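PDB 6GWI: putrescine aminotransferase from Halomonas elongata DSM 2581, which probably catalyses the pyridoxal-5'-phosphate-dependent transfer of an amino group from putrescine or a related amine to a carbonyl acceptor, as a class-III aminotransferase. Local coordinates for residues L425-R429 with E430-E434; R413-D417 with T418-S422. One frame throughout, in Å; residues are numbered along the deposited sequence.

Contact 1 (L425-R429 with E430-E434); sequences LVIRR and EEIDE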
ATOM      1  N   LEU B 425     -22.561   7.603  -4.617  1.00 26.97           N
ATOM      2  CA  LEU B 425     -23.175   8.883  -4.289  1.00 24.70           C
ATOM      3  C   LEU B 425     -24.013   9.437  -5.431  1.00 26.93           C
ATOM      4  O   LEU B 425     -24.747  10.408  -5.221  1.00 28.84           O
ATOM      5  CB  LEU B 425     -22.094   9.887  -3.896  1.00 24.98           C
ATOM      6  CG  LEU B 425     -21.143   9.419  -2.790  1.00 27.20           C
ATOM      7  CD1 LEU B 425     -20.284  10.581  -2.323  1.00 31.06           C
ATOM      8  CD2 LEU B 425     -21.884   8.792  -1.607  1.00 25.82           C
ATOM      9  N   VAL B 426     -23.931   8.842  -6.621  1.00 44.44           N
ATOM     10  CA  VAL B 426     -24.741   9.255  -7.759  1.00 30.98           C
ATOM     11  C   VAL B 426     -25.961   8.357  -7.937  1.00 33.23           C
ATOM     12  O   VAL B 426     -26.600   8.386  -8.993  1.00 33.15           O
ATOM     13  CB  VAL B 426     -23.904   9.296  -9.048  1.00 28.98           C
ATOM     14  CG1 VAL B 426     -22.746  10.272  -8.892  1.00 43.37           C
ATOM     15  CG2 VAL B 426     -23.401   7.903  -9.415  1.00 27.15           C
ATOM     16  N   ILE B 427     -26.293   7.549  -6.927  1.00 40.42           N
ATOM     17  CA  ILE B 427     -27.454   6.676  -7.030  1.00 35.13           C
ATOM     18  C   ILE B 427     -28.697   7.525  -7.243  1.00 42.08           C
ATOM     19  O   ILE B 427     -28.852   8.600  -6.649  1.00 35.33           O
ATOM     20  CB  ILE B 427     -27.574   5.796  -5.773  1.00 31.18           C
ATOM     21  CG1 ILE B 427     -28.665   4.738  -5.965  1.00 34.67           C
ATOM     22  CG2 ILE B 427     -27.876   6.650  -4.543  1.00 34.97           C
ATOM     23  CD1 ILE B 427     -28.719   3.689  -4.856  1.00 32.21           C
ATOM     24  N   ARG B 428     -29.596   7.041  -8.090  1.00 47.29           N
ATOM     25  CA  ARG B 428     -30.824   7.764  -8.366  1.00 41.37           C
ATOM     26  C   ARG B 428     -31.888   7.391  -7.340  1.00 33.66           C
ATOM     27  O   ARG B 428     -31.805   6.363  -6.664  1.00 30.08           O
ATOM     28  CB  ARG B 428     -31.341   7.451  -9.771  1.00 40.68           C
ATOM     29  CG  ARG B 428     -30.612   8.159 -10.901  1.00 53.46           C
ATOM     30  CD  ARG B 428     -31.247   7.814 -12.240  1.00 86.90           C
ATOM     31  NE  ARG B 428     -31.302   8.959 -13.145  1.00 96.76           N
ATOM     32  CZ  ARG B 428     -32.166   9.964 -13.030  1.00100.06           C
ATOM     33  NH1 ARG B 428     -33.048   9.979 -12.039  1.00 96.34           N
ATOM     34  NH2 ARG B 428     -32.144  10.961 -13.904  1.00 94.56           N
ATOM     35  N   ARG B 429     -32.892   8.260  -7.219  1.00 33.95           N
ATOM     36  CA  ARG B 429     -33.961   8.024  -6.257  1.00 46.20           C
ATOM     37  C   ARG B 429     -34.717   6.743  -6.579  1.00 38.42           C
ATOM     38  O   ARG B 429     -35.074   5.980  -5.672  1.00 32.56           O
ATOM     39  CB  ARG B 429     -34.903   9.222  -6.225  1.00 41.39           C
ATOM     40  CG  ARG B 429     -34.363  10.374  -5.407  1.00 45.96           C
ATOM     41  CD  ARG B 429     -35.324  11.536  -5.422  1.00 55.81           C
ATOM     42  NE  ARG B 429     -34.977  12.539  -4.425  1.00 59.21           N
ATOM     43  CZ  ARG B 429     -35.820  13.459  -3.975  1.00 70.57           C
ATOM     44  NH1 ARG B 429     -37.061  13.506  -4.441  1.00 72.69           N
ATOM     45  NH2 ARG B 429     -35.422  14.332  -3.060  1.00 76.01           N
ATOM     46  N   GLU B 430     -34.992   6.497  -7.864  1.00 35.75           N
ATOM     47  CA  GLU B 430     -35.636   5.246  -8.241  1.00 54.59           C
ATOM     48  C   GLU B 430     -34.758   4.052  -7.888  1.00 50.71           C
ATOM     49  O   GLU B 430     -35.272   2.981  -7.544  1.00 34.05           O
ATOM     50  CB  GLU B 430     -35.963   5.247  -9.738  1.00 73.59           C
ATOM     51  CG  GLU B 430     -34.864   5.798 -10.651  1.00 83.27           C
ATOM     52  CD  GLU B 430     -35.046   7.274 -10.979  1.00 71.02           C
ATOM     53  OE1 GLU B 430     -35.057   8.103 -10.042  1.00 51.89           O
ATOM     54  OE2 GLU B 430     -35.186   7.603 -12.176  1.00 66.39           O
ATOM     55  N   GLU B 431     -33.432   4.222  -7.943  1.00 55.14           N
ATOM     56  CA  GLU B 431     -32.524   3.144  -7.561  1.00 44.75           C
ATOM     57  C   GLU B 431     -32.479   2.956  -6.048  1.00 34.13           C
ATOM     58  O   GLU B 431     -32.312   1.826  -5.575  1.00 33.39           O
ATOM     59  CB  GLU B 431     -31.130   3.419  -8.133  1.00 37.68           C
ATOM     60  CG  GLU B 431     -31.084   3.283  -9.657  1.00 32.58           C
ATOM     61  CD  GLU B 431     -29.863   3.919 -10.293  1.00 38.42           C
ATOM     62  OE1 GLU B 431     -29.149   4.686  -9.615  1.00 37.69           O
ATOM     63  OE2 GLU B 431     -29.623   3.651 -11.489  1.00 42.96           O
ATOM     64  N   ILE B 432     -32.638   4.031  -5.271  1.00 36.76           N
ATOM     65  CA  ILE B 432     -32.797   3.873  -3.827  1.00 40.43           C
ATOM     66  C   ILE B 432     -34.083   3.116  -3.518  1.00 45.19           C
ATOM     67  O   ILE B 432     -34.117   2.260  -2.625  1.00 36.13           O
ATOM     68  CB  ILE B 432     -32.765   5.241  -3.117  1.00 44.41           C
ATOM     69  CG1 ILE B 432     -31.332   5.777  -3.072  1.00 46.06           C
ATOM     70  CG2 ILE B 432     -33.346   5.130  -1.703  1.00 35.60           C
ATOM     71  CD1 ILE B 432     -31.226   7.227  -2.637  1.00 59.70           C
ATOM     72  N   ASP B 433     -35.165   3.436  -4.235  1.00 39.49           N
ATOM     73  CA  ASP B 433     -36.417   2.704  -4.070  1.00 38.70           C
ATOM     74  C   ASP B 433     -36.211   1.211  -4.292  1.00 36.65           C
ATOM     75  O   ASP B 433     -36.673   0.383  -3.497  1.00 33.47           O
ATOM     76  CB  ASP B 433     -37.471   3.238  -5.041  1.00 52.34           C
ATOM     77  CG  ASP B 433     -37.991   4.605  -4.649  1.00 50.91           C
ATOM     78  OD1 ASP B 433     -37.884   4.969  -3.459  1.00 44.48           O
ATOM     79  OD2 ASP B 433     -38.504   5.318  -5.536  1.00 46.15           O
ATOM     80  N   GLU B 434     -35.544   0.847  -5.389  1.00 33.27           N
ATOM     81  CA  GLU B 434     -35.285  -0.561  -5.666  1.00 31.20           C
ATOM     82  C   GLU B 434     -34.483  -1.199  -4.539  1.00 33.34           C
ATOM     83  O   GLU B 434     -34.759  -2.335  -4.136  1.00 30.87           O
ATOM     84  CB  GLU B 434     -34.544  -0.704  -6.998  1.00 34.31           C
ATOM     85  CG  GLU B 434     -34.307  -2.145  -7.436  1.00 52.29           C
ATOM     86  CD  GLU B 434     -33.398  -2.252  -8.647  1.00 64.91           C
ATOM     87  OE1 GLU B 434     -32.862  -1.213  -9.082  1.00 69.01           O
ATOM     88  OE2 GLU B 434     -33.221  -3.375  -9.166  1.00 74.55           O
TER
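Ile427 and Ile432 meet on the buried side of a helix start that illustrates how side chains just before and inside a first turn fasten it. Ile427 sends CD1 across Ile432 at about a right angle, 3.8 Å from Ile432 CG1, its own CG1 swung to the side opposite the backbone N (chi1 -172°). Ile427 and Glu431 run antiparallel past one another, Ile427 CG1 3.5 Å from Glu431 CB, while Ile432 leans on Tyr353 of helix 342-359. Beside this tight patch, the extended Glu431 side chain reaches toward the preceding loop, and its OE1 accepts a nearly straight bond (172°) from Arg428 N at 2.8 Å, met from above the carboxylate plane. Ile432 N bonds to Arg428 O at 2.8 Å, an i to i+4 bond of the first turn. The solvent side is looser. There Arg428 and Glu430 run alongside each other, with Arg428 NH1 3.2 Å from Glu430 OE2, but the oxygen lies off the guanidinium plane, so no N-H points at it. The guanidinium of Arg429 pairs through NH2 with Asp349 of helix 342-359. A glutamate bonding back to the N-cap amide is one half of a capping box, and the isoleucine pair across the cap forms a hydrophobic staple.

Contact 2 (R413-D417 with T418-S422); sequences RSVGD and TMIIS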
ATOM      1  N   ARG B 413     -24.106  -5.784   2.893  1.00 31.43           N
ATOM      2  CA  ARG B 413     -23.208  -6.605   3.689  1.00 31.34           C
ATOM      3  C   ARG B 413     -23.694  -6.743   5.127  1.00 26.65           C
ATOM      4  O   ARG B 413     -24.563  -6.010   5.603  1.00 23.90           O
ATOM      5  CB  ARG B 413     -21.792  -6.034   3.671  1.00 39.84           C
ATOM      6  CG  ARG B 413     -21.156  -6.008   2.292  1.00 46.70           C
ATOM      7  CD  ARG B 413     -21.101  -7.384   1.624  1.00 50.04           C
ATOM      8  NE  ARG B 413     -20.147  -8.297   2.249  1.00 45.73           N
ATOM      9  CZ  ARG B 413     -19.991  -9.569   1.892  1.00 54.16           C
ATOM     10  NH1 ARG B 413     -20.727 -10.078   0.913  1.00 61.93           N
ATOM     11  NH2 ARG B 413     -19.101 -10.334   2.510  1.00 44.78           N
ATOM     12  N   SER B 414     -23.105  -7.714   5.822  1.00 28.93           N
ATOM     13  CA  SER B 414     -23.435  -8.026   7.204  1.00 37.83           C
ATOM     14  C   SER B 414     -22.180  -7.951   8.058  1.00 32.86           C
ATOM     15  O   SER B 414     -21.133  -8.488   7.680  1.00 26.98           O
ATOM     16  CB  SER B 414     -24.061  -9.419   7.301  1.00 33.88           C
ATOM     17  OG  SER B 414     -23.204 -10.394   6.729  1.00 34.14           O
ATOM     18  N   VAL B 415     -22.284  -7.273   9.197  1.00 31.26           N
ATOM     19  CA  VAL B 415     -21.273  -7.321  10.251  1.00 28.77           C
ATOM     20  C   VAL B 415     -21.978  -7.946  11.449  1.00 29.50           C
ATOM     21  O   VAL B 415     -22.759  -7.279  12.139  1.00 30.98           O
ATOM     22  CB  VAL B 415     -20.701  -5.942  10.587  1.00 26.87           C
ATOM     23  CG1 VAL B 415     -19.656  -6.057  11.695  1.00 27.23           C
ATOM     24  CG2 VAL B 415     -20.097  -5.299   9.337  1.00 29.06           C
ATOM     25  N   GLY B 416     -21.712  -9.221  11.696  1.00 32.71           N
ATOM     26  CA  GLY B 416     -22.548  -9.970  12.618  1.00 42.84           C
ATOM     27  C   GLY B 416     -23.991  -9.910  12.151  1.00 38.41           C
ATOM     28  O   GLY B 416     -24.322 -10.304  11.025  1.00 29.52           O
ATOM     29  N   ASP B 417     -24.869  -9.385  13.006  1.00 36.54           N
ATOM     30  CA  ASP B 417     -26.284  -9.240  12.689  1.00 33.61           C
ATOM     31  C   ASP B 417     -26.655  -7.797  12.351  1.00 39.59           C
ATOM     32  O   ASP B 417     -27.810  -7.392  12.521  1.00 39.39           O
ATOM     33  CB  ASP B 417     -27.136  -9.755  13.850  1.00 33.22           C
ATOM     34  CG  ASP B 417     -27.176 -11.276  13.921  1.00 33.34           C
ATOM     35  OD1 ASP B 417     -26.678 -11.939  12.985  1.00 35.35           O
ATOM     36  OD2 ASP B 417     -27.706 -11.811  14.917  1.00 46.01           O
ATOM     37  N   THR B 418     -25.687  -7.014  11.880  1.00 37.12           N
ATOM     38  CA  THR B 418     -25.911  -5.657  11.397  1.00 37.94           C
ATOM     39  C   THR B 418     -25.766  -5.647   9.879  1.00 26.60           C
ATOM     40  O   THR B 418     -24.726  -6.051   9.353  1.00 26.83           O
ATOM     41  CB  THR B 418     -24.920  -4.677  12.028  1.00 39.18           C
ATOM     42  OG1 THR B 418     -24.993  -4.774  13.456  1.00 43.43           O
ATOM     43  CG2 THR B 418     -25.218  -3.245  11.592  1.00 33.72           C
ATOM     44  N   MET B 419     -26.806  -5.198   9.183  1.00 35.08           N
ATOM     45  CA  MET B 419     -26.745  -5.006   7.740  1.00 32.81           C
ATOM     46  C   MET B 419     -26.276  -3.584   7.451  1.00 31.57           C
ATOM     47  O   MET B 419     -26.618  -2.655   8.184  1.00 32.85           O
ATOM     48  CB  MET B 419     -28.114  -5.251   7.104  1.00 36.02           C
ATOM     49  CG  MET B 419     -28.785  -6.556   7.531  1.00 38.15           C
ATOM     50  SD  MET B 419     -27.758  -8.024   7.322  1.00 34.77           S
ATOM     51  CE  MET B 419     -27.510  -8.034   5.548  1.00 29.65           C
ATOM     52  N   ILE B 420     -25.474  -3.418   6.396  1.00 30.57           N
ATOM     53  CA  ILE B 420     -24.889  -2.123   6.069  1.00 32.59           C
ATOM     54  C   ILE B 420     -24.985  -1.870   4.570  1.00 27.88           C
ATOM     55  O   ILE B 420     -24.887  -2.795   3.757  1.00 28.67           O
ATOM     56  CB  ILE B 420     -23.414  -2.020   6.537  1.00 37.21           C
ATOM     57  CG1 ILE B 420     -22.563  -3.108   5.875  1.00 47.38           C
ATOM     58  CG2 ILE B 420     -23.327  -2.116   8.058  1.00 38.55           C
ATOM     59  CD1 ILE B 420     -21.078  -2.981   6.146  1.00 50.05           C
ATOM     60  N   ILE B 421     -25.168  -0.599   4.206  1.00 29.57           N
ATOM     61  CA  ILE B 421     -25.147  -0.174   2.814  1.00 26.30           C
ATOM     62  C   ILE B 421     -24.297   1.084   2.702  1.00 25.33           C
ATOM     63  O   ILE B 421     -24.172   1.861   3.653  1.00 27.41           O
ATOM     64  CB  ILE B 421     -26.562   0.087   2.246  1.00 37.11           C
ATOM     65  CG1 ILE B 421     -27.305   1.130   3.084  1.00 39.01           C
ATOM     66  CG2 ILE B 421     -27.353  -1.210   2.182  1.00 27.25           C
ATOM     67  CD1 ILE B 421     -28.489   1.742   2.372  1.00 36.88           C
ATOM     68  N   SER B 422     -23.715   1.279   1.521  1.00 27.61           N
ATOM     69  CA  SER B 422     -22.881   2.433   1.205  1.00 22.29           C
ATOM     70  C   SER B 422     -22.894   2.617  -0.310  1.00 20.48           C
ATOM     71  O   SER B 422     -21.870   2.397  -0.970  1.00 20.28           O
ATOM     72  CB  SER B 422     -21.457   2.236   1.727  1.00 26.06           C
ATOM     73  OG  SER B 422     -20.608   3.301   1.333  1.00 37.94           O
TER
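Val415 and Thr418 exchange two backbone hydrogen bonds that close the hairpin: Val415 N reaches Thr418 O at 2.7 Å and 164°, and Thr418 N returns to Val415 O at 3.0 Å. Between them Gly416 and Asp417 make the two central positions of a type II' turn, Gly416 having the positive phi that this turn requires. The next hydrogen-bonded pair is more uneven, with Ile420 N 2.9 Å from Arg413 O but Arg413 N a longer 3.2 Å from Ile420 O, its N-H well off line at 136°. Ser414 and Met419 form the non-hydrogen-bonded pair between these rungs. On their face the bent Met419 chain folds back over the partner strand, bringing SD to 4.0 Å from Ser414 CB and CE to 3.6 Å from Arg413 O. The other face carries Arg413, Val415, Thr418 and Ile420. Here a chi1 of 59° places Ile420 CG1 against the neighbouring strand, 3.7 Å from Arg413 CB, and lets CD1 extend to 4.1 Å from Val415 CG2. The far end of Arg413 leaves the hairpin for a cation-pi contact with Phe86 of the second subunit. Around the hairpin, Ser414 OG bonds to Asn399 and Asp417 OD1 to the amide of Gly398, tying strand and turn to the start of helix 397-407. Strand 418-421 continues the antiparallel sheet through backbone bonds to strand 376-381, where Thr418 OG1 also meets Glu380, and strand 413-415 is the outermost strand of that sheet within the chain.

The two contacts come in series along the chain. Contact 2 builds the edge of the antiparallel sheet formed by strands 367-373, 376-381, 418-421 and 413-415; two residues further on, the loop after strand 418-421 runs into contact 1 and on into helix 429-450, the last helix of the modelled chain. Their centres lie 19 Å apart, and they make no contact with each other. Helix 342-359 packs against both, receiving Ile421 from the strand and Ile432 from the helix start, so they belong to one packed unit of this class-III aminotransferase. In contact 2 the side chain of Ile420 lies about 10 Å from a bound pyridoxal-5'-phosphate, and Arg413 reaches the second subunit, whereas contact 1 touches no other chain.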